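Local coordinates for protein putative phosphinothricin n-acetyltransferase (Acinetobacter baylyi, PDB 2JLM) that probably transfers the acetyl group of acetyl-CoA to the amino group of L-methionine sulfoximine and L-methionine sulfone, as a member of the GNAT acetyltransferase family, at residues T8-V13 / L105-H110; F61-A66 / L74-W79; V70-G75 / Y97-Y102. All coordinates share one frame; numbering follows the deposited sequence.

Contact 1: T8-V13 / L105-H110; sequences TLFRFV and LGLSKH
Strand 8-13 meets the loop and first turn of helix 107-121, mainly through side chains. The contact is mostly apolar and aromatic, carried largely by F10 and H110.

L107 makes a CH-pi contact, tip to tip with F10. Its CD2 methyl sits over the centre of one face of the F10 ring, 4.0 Å from the centroid and 5° off the ring normal. The CB of F10 points toward the helix. Its CG takes the crowded position between backbone N and carbonyl carbon (chi1 80°), which sets the ring so that L107 CD2 lies over its face.

F10 and H110 form an oblique aromatic pair, neither a stack nor edge-to-face. The ring planes are 47° apart and the centroids are separated by 5.0 Å. F10 CZ lies over one face of the imidazole, 3.5 Å from H110 CD2 and just as near to H110 CG.

F12 and T8 add contacts at the two ends. F12 puts its CZ 3.4 Å from the backbone O of H110 and 4.1 Å from H110 CB. Its CE2 lies in plane at the edge of the F10 ring, so F12 meets F10 at the rim. T8 OG1 and L105 CD1 approach loosely, at 4.4 Å.

G106 is at the N-cap position of the helix, consistent with the glycine-rich turn that binds the acetyl-CoA pyrophosphate in GNAT enzymes. The helix packs on one side of the GNAT sheet here. T8, F10 and L107 also touch L74 of strand 73-81, and F12 reaches L111 and E114. T8, L9 and F10 pair in a parallel ladder with a strand of the second subunit, which continues the sheet across the interface. L105 O accepts a hydrogen bond from T7 OG1 of that subunit.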
loop_
_atom_site.group_PDB
_atom_site.type_symbol
_atom_site.label_atom_id
_atom_site.label_comp_id
_atom_site.label_asym_id
_atom_site.label_seq_id
_atom_site.Cartn_x
_atom_site.Cartn_y
_atom_site.Cartn_z
ATOM N N THR D 8 13.255 3.027 31.639
ATOM C CA THR D 8 13.455 2.224 30.445
ATOM C C THR D 8 13.182 3.088 29.232
ATOM O O THR D 8 12.065 3.581 29.040
ATOM C CB THR D 8 12.511 1.018 30.393
ATOM O OG1 THR D 8 12.823 0.119 31.461
ATOM C CG2 THR D 8 12.666 0.285 29.061
ATOM N N LEU D 9 14.214 3.284 28.425
ATOM C CA LEU D 9 14.073 4.012 27.178
ATOM C C LEU D 9 13.544 3.035 26.134
ATOM O O LEU D 9 14.006 1.896 26.053
ATOM C CB LEU D 9 15.429 4.572 26.751
ATOM C CG LEU D 9 15.421 5.666 25.688
ATOM C CD1 LEU D 9 14.791 6.915 26.250
ATOM C CD2 LEU D 9 16.839 5.940 25.221
ATOM N N PHE D 10 12.568 3.466 25.342
ATOM C CA PHE D 10 12.027 2.590 24.308
ATOM C C PHE D 10 11.519 3.392 23.128
ATOM O O PHE D 10 11.198 4.578 23.258
ATOM C CB PHE D 10 10.885 1.730 24.865
ATOM C CG PHE D 10 9.572 2.453 24.943
ATOM C CD1 PHE D 10 8.655 2.363 23.909
ATOM C CD2 PHE D 10 9.262 3.234 26.046
ATOM C CE1 PHE D 10 7.444 3.031 23.978
ATOM C CE2 PHE D 10 8.061 3.903 26.123
ATOM C CZ PHE D 10 7.147 3.802 25.090
ATOM N N ARG D 11 11.447 2.734 21.973
ATOM C CA ARG D 11 10.924 3.358 20.768
ATOM C C ARG D 11 9.910 2.420 20.124
ATOM O O ARG D 11 9.877 1.233 20.439
ATOM C CB ARG D 11 12.052 3.622 19.775
ATOM C CG ARG D 11 12.608 2.335 19.164
ATOM C CD ARG D 11 13.798 2.607 18.262
ATOM N NE ARG D 11 14.644 1.422 18.143
ATOM C CZ ARG D 11 14.710 0.657 17.058
ATOM N NH1 ARG D 11 13.994 0.967 15.982
ATOM N NH2 ARG D 11 15.497 -0.411 17.046
ATOM N N PHE D 12 9.102 2.960 19.215
ATOM C CA PHE D 12 8.127 2.171 18.479
ATOM C C PHE D 12 8.767 1.580 17.240
ATOM O O PHE D 12 9.635 2.192 16.634
ATOM C CB PHE D 12 6.919 3.028 18.077
ATOM C CG PHE D 12 6.021 3.380 19.224
ATOM C CD1 PHE D 12 5.610 4.685 19.424
ATOM C CD2 PHE D 12 5.582 2.396 20.105
ATOM C CE1 PHE D 12 4.778 5.007 20.482
ATOM C CE2 PHE D 12 4.748 2.708 21.163
ATOM C CZ PHE D 12 4.348 4.008 21.359
ATOM N N VAL D 13 8.326 0.385 16.871
ATOM C CA VAL D 13 8.744 -0.237 15.633
ATOM C C VAL D 13 7.555 -0.933 14.961
ATOM O O VAL D 13 6.587 -1.299 15.617
ATOM C CB VAL D 13 9.835 -1.281 15.893
ATOM C CG1 VAL D 13 9.276 -2.409 16.733
ATOM C CG2 VAL D 13 10.361 -1.825 14.584
ATOM N N LEU D 105 4.861 -0.998 33.754
ATOM C CA LEU D 105 5.645 0.183 33.385
ATOM C C LEU D 105 4.908 1.198 32.511
ATOM O O LEU D 105 5.470 2.240 32.172
ATOM C CB LEU D 105 6.926 -0.249 32.669
ATOM C CG LEU D 105 7.818 -1.214 33.451
ATOM C CD1 LEU D 105 9.014 -1.647 32.606
ATOM C CD2 LEU D 105 8.262 -0.575 34.767
ATOM N N GLY D 106 3.672 0.895 32.125
ATOM C CA GLY D 106 2.899 1.803 31.288
ATOM C C GLY D 106 3.131 1.571 29.803
ATOM O O GLY D 106 2.795 2.401 28.950
ATOM N N LEU D 107 3.719 0.429 29.485
ATOM C CA LEU D 107 3.917 0.061 28.095
ATOM C C LEU D 107 2.582 -0.140 27.346
ATOM O O LEU D 107 2.443 0.276 26.193
ATOM C CB LEU D 107 4.807 -1.182 28.002
ATOM C CG LEU D 107 6.293 -0.829 28.127
ATOM C CD1 LEU D 107 7.185 -2.059 28.008
ATOM C CD2 LEU D 107 6.660 0.195 27.076
ATOM N N SER D 108 1.606 -0.758 28.011
ATOM C CA SER D 108 0.306 -1.051 27.410
ATOM C C SER D 108 -0.337 0.211 26.923
ATOM O O SER D 108 -0.953 0.241 25.865
ATOM C CB SER D 108 -0.640 -1.693 28.437
ATOM O OG SER D 108 -0.360 -3.072 28.560
ATOM N N LYS D 109 -0.204 1.255 27.723
ATOM C CA LYS D 109 -0.868 2.502 27.437
ATOM C C LYS D 109 -0.211 3.175 26.230
ATOM O O LYS D 109 -0.902 3.658 25.338
ATOM C CB LYS D 109 -0.864 3.396 28.687
ATOM C CG LYS D 109 -1.693 4.671 28.554
ATOM C CD LYS D 109 -1.484 5.600 29.744
ATOM N N HIS D 110 1.122 3.186 26.200
ATOM C CA HIS D 110 1.870 3.730 25.064
ATOM C C HIS D 110 1.507 3.024 23.760
ATOM O O HIS D 110 1.219 3.666 22.755
ATOM C CB HIS D 110 3.382 3.571 25.277
ATOM C CG HIS D 110 3.926 4.397 26.394
ATOM N ND1 HIS D 110 3.754 5.762 26.454
ATOM C CD2 HIS D 110 4.650 4.059 27.485
ATOM C CE1 HIS D 110 4.342 6.227 27.540
ATOM N NE2 HIS D 110 4.895 5.214 28.182
#

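Contact 2: F61-A66 / L74-W79; sequences FPIIGA and LGFASW
W79 holds CG in the crowded position between its backbone N and carbonyl carbon (chi1 73°), which brings the indole across P62. S78 instead sets OG anti to its backbone N (chi1 -172°), facing P62. P62 CG sits over one face of the indole, 3.5 Å from the centroid of the six-membered ring, a CH-pi contact. F61 crosses the indole obliquely, with CD1 3.4 Å from W79 NE1. S78 OG donates to P62 O over 2.7 Å, in the carbonyl plane.

The backbones form an antiparallel ladder. I64 and A77 are a hydrogen-bonded pair: I64 N gives to A77 O at 2.9 Å and A77 N to I64 O at 2.8 Å. G65 faces F76 in a non-hydrogen-bonded pair, where the CA atoms come within 4.1 Å. The regular ladder then gives way to a beta bulge, L74-G75 opposite A66. There A66 N bonds to G75 O, and L74 N to A66 O at 2.6 Å.

This is a beta hairpin between strands 7-14 and 91-98 of the GNAT sheet. I63 and F76 lie side by side on one face, toward helices 46-58 and 17-34. I64 and W79 touch L115 of helix 107-121 on the opposite face.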
loop_
_atom_site.group_PDB
_atom_site.type_symbol
_atom_site.label_atom_id
_atom_site.label_comp_id
_atom_site.label_asym_id
_atom_site.label_seq_id
_atom_site.Cartn_x
_atom_site.Cartn_y
_atom_site.Cartn_z
ATOM N N PHE D 61 -3.180 -5.368 8.497
ATOM C CA PHE D 61 -3.337 -5.200 9.935
ATOM C C PHE D 61 -2.005 -4.808 10.558
ATOM O O PHE D 61 -1.002 -5.510 10.387
ATOM C CB PHE D 61 -3.838 -6.493 10.578
ATOM C CG PHE D 61 -5.255 -6.849 10.205
ATOM C CD1 PHE D 61 -6.154 -5.865 9.818
ATOM C CD2 PHE D 61 -5.686 -8.156 10.268
ATOM C CE1 PHE D 61 -7.457 -6.191 9.484
ATOM C CE2 PHE D 61 -6.989 -8.493 9.937
ATOM C CZ PHE D 61 -7.875 -7.507 9.546
ATOM N N PRO D 62 -1.982 -3.686 11.286
ATOM C CA PRO D 62 -0.709 -3.227 11.852
ATOM C C PRO D 62 -0.229 -4.131 12.984
ATOM O O PRO D 62 -1.040 -4.743 13.681
ATOM C CB PRO D 62 -1.049 -1.834 12.392
ATOM C CG PRO D 62 -2.524 -1.877 12.653
ATOM C CD PRO D 62 -3.121 -2.834 11.670
ATOM N N ILE D 63 1.083 -4.235 13.144
ATOM C CA ILE D 63 1.658 -4.820 14.348
ATOM C C ILE D 63 2.673 -3.816 14.881
ATOM O O ILE D 63 3.752 -3.655 14.312
ATOM C CB ILE D 63 2.337 -6.178 14.083
ATOM C CG1 ILE D 63 1.495 -7.043 13.139
ATOM C CG2 ILE D 63 2.579 -6.930 15.387
ATOM C CD1 ILE D 63 2.139 -8.398 12.854
ATOM N N ILE D 64 2.310 -3.123 15.956
ATOM C CA ILE D 64 3.146 -2.065 16.508
ATOM C C ILE D 64 3.897 -2.556 17.741
ATOM O O ILE D 64 3.294 -2.997 18.718
ATOM C CB ILE D 64 2.315 -0.820 16.864
ATOM C CG1 ILE D 64 1.556 -0.311 15.634
ATOM C CG2 ILE D 64 3.202 0.283 17.395
ATOM C CD1 ILE D 64 0.664 0.922 15.920
ATOM N N GLY D 65 5.221 -2.491 17.690
ATOM C CA GLY D 65 6.040 -3.010 18.769
ATOM C C GLY D 65 6.747 -1.926 19.557
ATOM O O GLY D 65 6.865 -0.784 19.107
ATOM N N ALA D 66 7.206 -2.281 20.751
ATOM C CA ALA D 66 7.994 -1.367 21.571
ATOM C C ALA D 66 9.326 -2.041 21.863
ATOM O O ALA D 66 9.363 -3.197 22.298
ATOM C CB ALA D 66 7.261 -1.022 22.860
ATOM N N LEU D 74 9.740 -5.300 23.785
ATOM C CA LEU D 74 9.115 -5.105 25.095
ATOM C C LEU D 74 7.650 -5.520 25.095
ATOM O O LEU D 74 7.074 -5.805 26.142
ATOM C CB LEU D 74 9.228 -3.646 25.544
ATOM C CG LEU D 74 10.655 -3.128 25.727
ATOM C CD1 LEU D 74 10.656 -1.878 26.593
ATOM C CD2 LEU D 74 11.537 -4.202 26.351
ATOM N N GLY D 75 7.052 -5.556 23.913
ATOM C CA GLY D 75 5.644 -5.864 23.792
ATOM C C GLY D 75 5.137 -5.318 22.482
ATOM O O GLY D 75 5.840 -4.558 21.810
ATOM N N PHE D 76 3.924 -5.710 22.115
ATOM C CA PHE D 76 3.343 -5.303 20.840
ATOM C C PHE D 76 1.826 -5.128 20.921
ATOM O O PHE D 76 1.172 -5.608 21.847
ATOM C CB PHE D 76 3.714 -6.305 19.739
ATOM C CG PHE D 76 3.080 -7.653 19.905
ATOM C CD1 PHE D 76 1.934 -7.986 19.204
ATOM C CD2 PHE D 76 3.627 -8.589 20.772
ATOM C CE1 PHE D 76 1.341 -9.234 19.361
ATOM C CE2 PHE D 76 3.041 -9.834 20.932
ATOM C CZ PHE D 76 1.896 -10.155 20.227
ATOM N N ALA D 77 1.270 -4.408 19.961
ATOM C CA ALA D 77 -0.170 -4.247 19.890
ATOM C C ALA D 77 -0.565 -4.478 18.451
ATOM O O ALA D 77 0.242 -4.291 17.544
ATOM C CB ALA D 77 -0.588 -2.862 20.342
ATOM N N SER D 78 -1.802 -4.895 18.236
ATOM C CA SER D 78 -2.239 -5.223 16.896
ATOM C C SER D 78 -3.762 -5.246 16.865
ATOM O O SER D 78 -4.405 -5.161 17.911
ATOM C CB SER D 78 -1.674 -6.584 16.503
ATOM O OG SER D 78 -1.929 -6.875 15.138
ATOM N N TRP D 79 -4.340 -5.337 15.671
ATOM C CA TRP D 79 -5.768 -5.628 15.556
ATOM C C TRP D 79 -6.055 -6.610 14.432
ATOM O O TRP D 79 -5.197 -6.897 13.607
ATOM C CB TRP D 79 -6.620 -4.358 15.420
ATOM C CG TRP D 79 -6.526 -3.659 14.105
ATOM C CD1 TRP D 79 -6.827 -4.177 12.877
ATOM C CD2 TRP D 79 -6.138 -2.296 13.880
ATOM N NE1 TRP D 79 -6.631 -3.234 11.904
ATOM C CE2 TRP D 79 -6.209 -2.069 12.491
ATOM C CE3 TRP D 79 -5.727 -1.255 14.713
ATOM C CZ2 TRP D 79 -5.886 -0.844 11.922
ATOM C CZ3 TRP D 79 -5.405 -0.041 14.145
ATOM C CH2 TRP D 79 -5.484 0.155 12.761
#

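Contact 3: V70-G75 / Y97-Y102; sequences VGQLLG and YIHKDY
The Y102 ring has the L74 CD2 methyl over the centre of one face, 3.6 Å from the centroid and 6° off the normal. This CH-pi contact is the main apolar touch here. Near the plane of the same ring, at its edge, lies Q72 OE1, close to CE1. The Q72 amide stands almost upright to the ring, with planes 86° apart. Its NE2 is 3.1 Å from Y102 OH. The H99 ring also has Q72 OE1 over one face, offset toward the rim and 4.0 Å from H99 NE2. D101 CA lies in plane at the edge of the imidazole.

Q72 gets there by an extended chain, with CG anti to the backbone N. A water donates to Q72 OE1 and to D101 OD2, and so bridges the two segments.

H99 sets CG anti to its own N, and its ND1 accepts from D101 N at 2.8 Å. That bond helps fix the rotation of the ring. Y102 N bonds to H99 O, closing the turn H99-Y102.

One backbone bond crosses: H99 N to L74 O, 2.9 Å and nearly straight at the hydrogen (165°), with the donor above the carbonyl plane. G75 and I98 form an antiparallel non-hydrogen-bonded pair. G75 CA comes within 3.1 Å of Y97 O. G75 has no beta carbon, and Y97 O and I98 CD1 occupy the space beside its CA.

The turn leads into the glycine-rich loop and helix 107-121, the unit that in GNAT enzymes generally carries acetyl-CoA. The contact lies at one end of the hairpin of strands 73-81 and 91-98. L74 and Y102 both touch L107 of helix 107-121, while L73 and Y97 pack on helix 17-34 across the sheet. L73 N is held by E23 of that helix.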
loop_
_atom_site.group_PDB
_atom_site.type_symbol
_atom_site.label_atom_id
_atom_site.label_comp_id
_atom_site.label_asym_id
_atom_site.label_seq_id
_atom_site.Cartn_x
_atom_site.Cartn_y
_atom_site.Cartn_z
ATOM N N VAL D 70 18.384 -1.627 23.732
ATOM C CA VAL D 70 19.154 -2.797 23.309
ATOM C C VAL D 70 18.538 -3.611 22.150
ATOM O O VAL D 70 19.210 -4.449 21.546
ATOM C CB VAL D 70 19.411 -3.715 24.521
ATOM C CG1 VAL D 70 19.989 -5.052 24.090
ATOM C CG2 VAL D 70 20.329 -3.015 25.518
ATOM N N GLY D 71 17.269 -3.371 21.836
ATOM C CA GLY D 71 16.640 -4.046 20.711
ATOM C C GLY D 71 15.661 -5.153 21.080
ATOM O O GLY D 71 15.072 -5.796 20.209
ATOM N N GLN D 72 15.487 -5.378 22.376
ATOM C CA GLN D 72 14.543 -6.375 22.866
ATOM C C GLN D 72 13.082 -5.926 22.684
ATOM O O GLN D 72 12.714 -4.796 23.031
ATOM C CB GLN D 72 14.826 -6.670 24.341
ATOM C CG GLN D 72 14.065 -7.862 24.896
ATOM C CD GLN D 72 14.371 -8.116 26.361
ATOM O OE1 GLN D 72 13.746 -8.965 27.000
ATOM N NE2 GLN D 72 15.338 -7.377 26.901
ATOM N N LEU D 73 12.252 -6.815 22.144
ATOM C CA LEU D 73 10.827 -6.532 21.996
ATOM C C LEU D 73 10.150 -6.495 23.363
ATOM O O LEU D 73 10.017 -7.525 24.024
ATOM C CB LEU D 73 10.157 -7.566 21.088
ATOM C CG LEU D 73 8.719 -7.252 20.664
ATOM C CD1 LEU D 73 8.650 -6.023 19.758
ATOM C CD2 LEU D 73 8.110 -8.452 19.979
ATOM N N LEU D 74 9.740 -5.300 23.785
ATOM C CA LEU D 74 9.115 -5.105 25.095
ATOM C C LEU D 74 7.650 -5.520 25.095
ATOM O O LEU D 74 7.074 -5.805 26.142
ATOM C CB LEU D 74 9.228 -3.646 25.544
ATOM C CG LEU D 74 10.655 -3.128 25.727
ATOM C CD1 LEU D 74 10.656 -1.878 26.593
ATOM C CD2 LEU D 74 11.537 -4.202 26.351
ATOM N N GLY D 75 7.052 -5.556 23.913
ATOM C CA GLY D 75 5.644 -5.864 23.792
ATOM C C GLY D 75 5.137 -5.318 22.482
ATOM O O GLY D 75 5.840 -4.558 21.810
ATOM N N TYR D 97 0.020 -7.122 24.127
ATOM C CA TYR D 97 0.722 -8.028 25.034
ATOM C C TYR D 97 2.041 -7.428 25.474
ATOM O O TYR D 97 2.822 -6.956 24.652
ATOM C CB TYR D 97 0.973 -9.373 24.361
ATOM C CG TYR D 97 -0.283 -10.045 23.874
ATOM C CD1 TYR D 97 -0.723 -9.858 22.574
ATOM C CD2 TYR D 97 -1.035 -10.869 24.715
ATOM C CE1 TYR D 97 -1.873 -10.465 22.112
ATOM C CE2 TYR D 97 -2.198 -11.484 24.255
ATOM C CZ TYR D 97 -2.609 -11.273 22.948
ATOM O OH TYR D 97 -3.750 -11.871 22.458
ATOM N N ILE D 98 2.282 -7.438 26.777
ATOM C CA ILE D 98 3.525 -6.907 27.308
ATOM C C ILE D 98 4.385 -8.036 27.808
ATOM O O ILE D 98 3.884 -8.967 28.444
ATOM C CB ILE D 98 3.296 -5.916 28.455
ATOM C CG1 ILE D 98 2.449 -4.745 27.965
ATOM C CG2 ILE D 98 4.632 -5.397 28.958
ATOM C CD1 ILE D 98 2.837 -4.281 26.558
ATOM N N HIS D 99 5.681 -7.954 27.513
ATOM C CA HIS D 99 6.633 -8.972 27.940
ATOM C C HIS D 99 6.608 -9.100 29.464
ATOM O O HIS D 99 6.422 -8.105 30.163
ATOM C CB HIS D 99 8.031 -8.619 27.458
ATOM C CG HIS D 99 9.075 -9.594 27.892
ATOM N ND1 HIS D 99 9.530 -9.669 29.191
ATOM C CD2 HIS D 99 9.753 -10.540 27.198
ATOM C CE1 HIS D 99 10.441 -10.622 29.282
ATOM N NE2 HIS D 99 10.595 -11.163 28.085
ATOM N N LYS D 100 6.802 -10.323 29.964
ATOM C CA LYS D 100 6.651 -10.645 31.390
ATOM C C LYS D 100 7.536 -9.813 32.327
ATOM O O LYS D 100 7.148 -9.519 33.458
ATOM C CB LYS D 100 6.874 -12.142 31.628
ATOM C CG LYS D 100 8.184 -12.675 31.061
ATOM C CD LYS D 100 8.208 -14.199 31.026
ATOM N N ASP D 101 8.712 -9.419 31.854
ATOM C CA ASP D 101 9.628 -8.632 32.674
ATOM C C ASP D 101 9.306 -7.145 32.661
ATOM O O ASP D 101 9.800 -6.393 33.500
ATOM C CB ASP D 101 11.079 -8.851 32.231
ATOM C CG ASP D 101 11.534 -10.288 32.416
ATOM O OD1 ASP D 101 11.108 -10.920 33.407
ATOM O OD2 ASP D 101 12.312 -10.787 31.573
ATOM N N TYR D 102 8.481 -6.708 31.718
ATOM C CA TYR D 102 8.257 -5.271 31.572
ATOM C C TYR D 102 6.840 -4.820 31.874
ATOM O O TYR D 102 6.417 -3.747 31.439
ATOM C CB TYR D 102 8.707 -4.794 30.191
ATOM C CG TYR D 102 10.181 -5.035 29.951
ATOM C CD1 TYR D 102 10.628 -6.246 29.440
ATOM C CD2 TYR D 102 11.122 -4.064 30.259
ATOM C CE1 TYR D 102 11.964 -6.478 29.228
ATOM C CE2 TYR D 102 12.464 -4.287 30.050
ATOM C CZ TYR D 102 12.880 -5.497 29.534
ATOM O OH TYR D 102 14.218 -5.729 29.320
HETATM O O HOH W 1 14.218 -10.090 29.600
#

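From the N terminus, strand 7-14 comes first, and contact 1 closes the longest loop by bringing it to helix 107-121, 92 residues on. Contacts 2 and 3 are nested inside that loop. Contact 2 closes the short turn between strands 63-68 and 73-81. Contact 3 then joins 73-81 to the end of strand 91-98, and shares L74 and G75 with contact 2. V13 O probably bonds to G65 N and F76 O to Y97 N, so strands 7-14, 63-68, 73-81 and 91-98 run together as one sheet. L107 meets L74 and Y102, which ties the helix of contact 1 to the other two contacts.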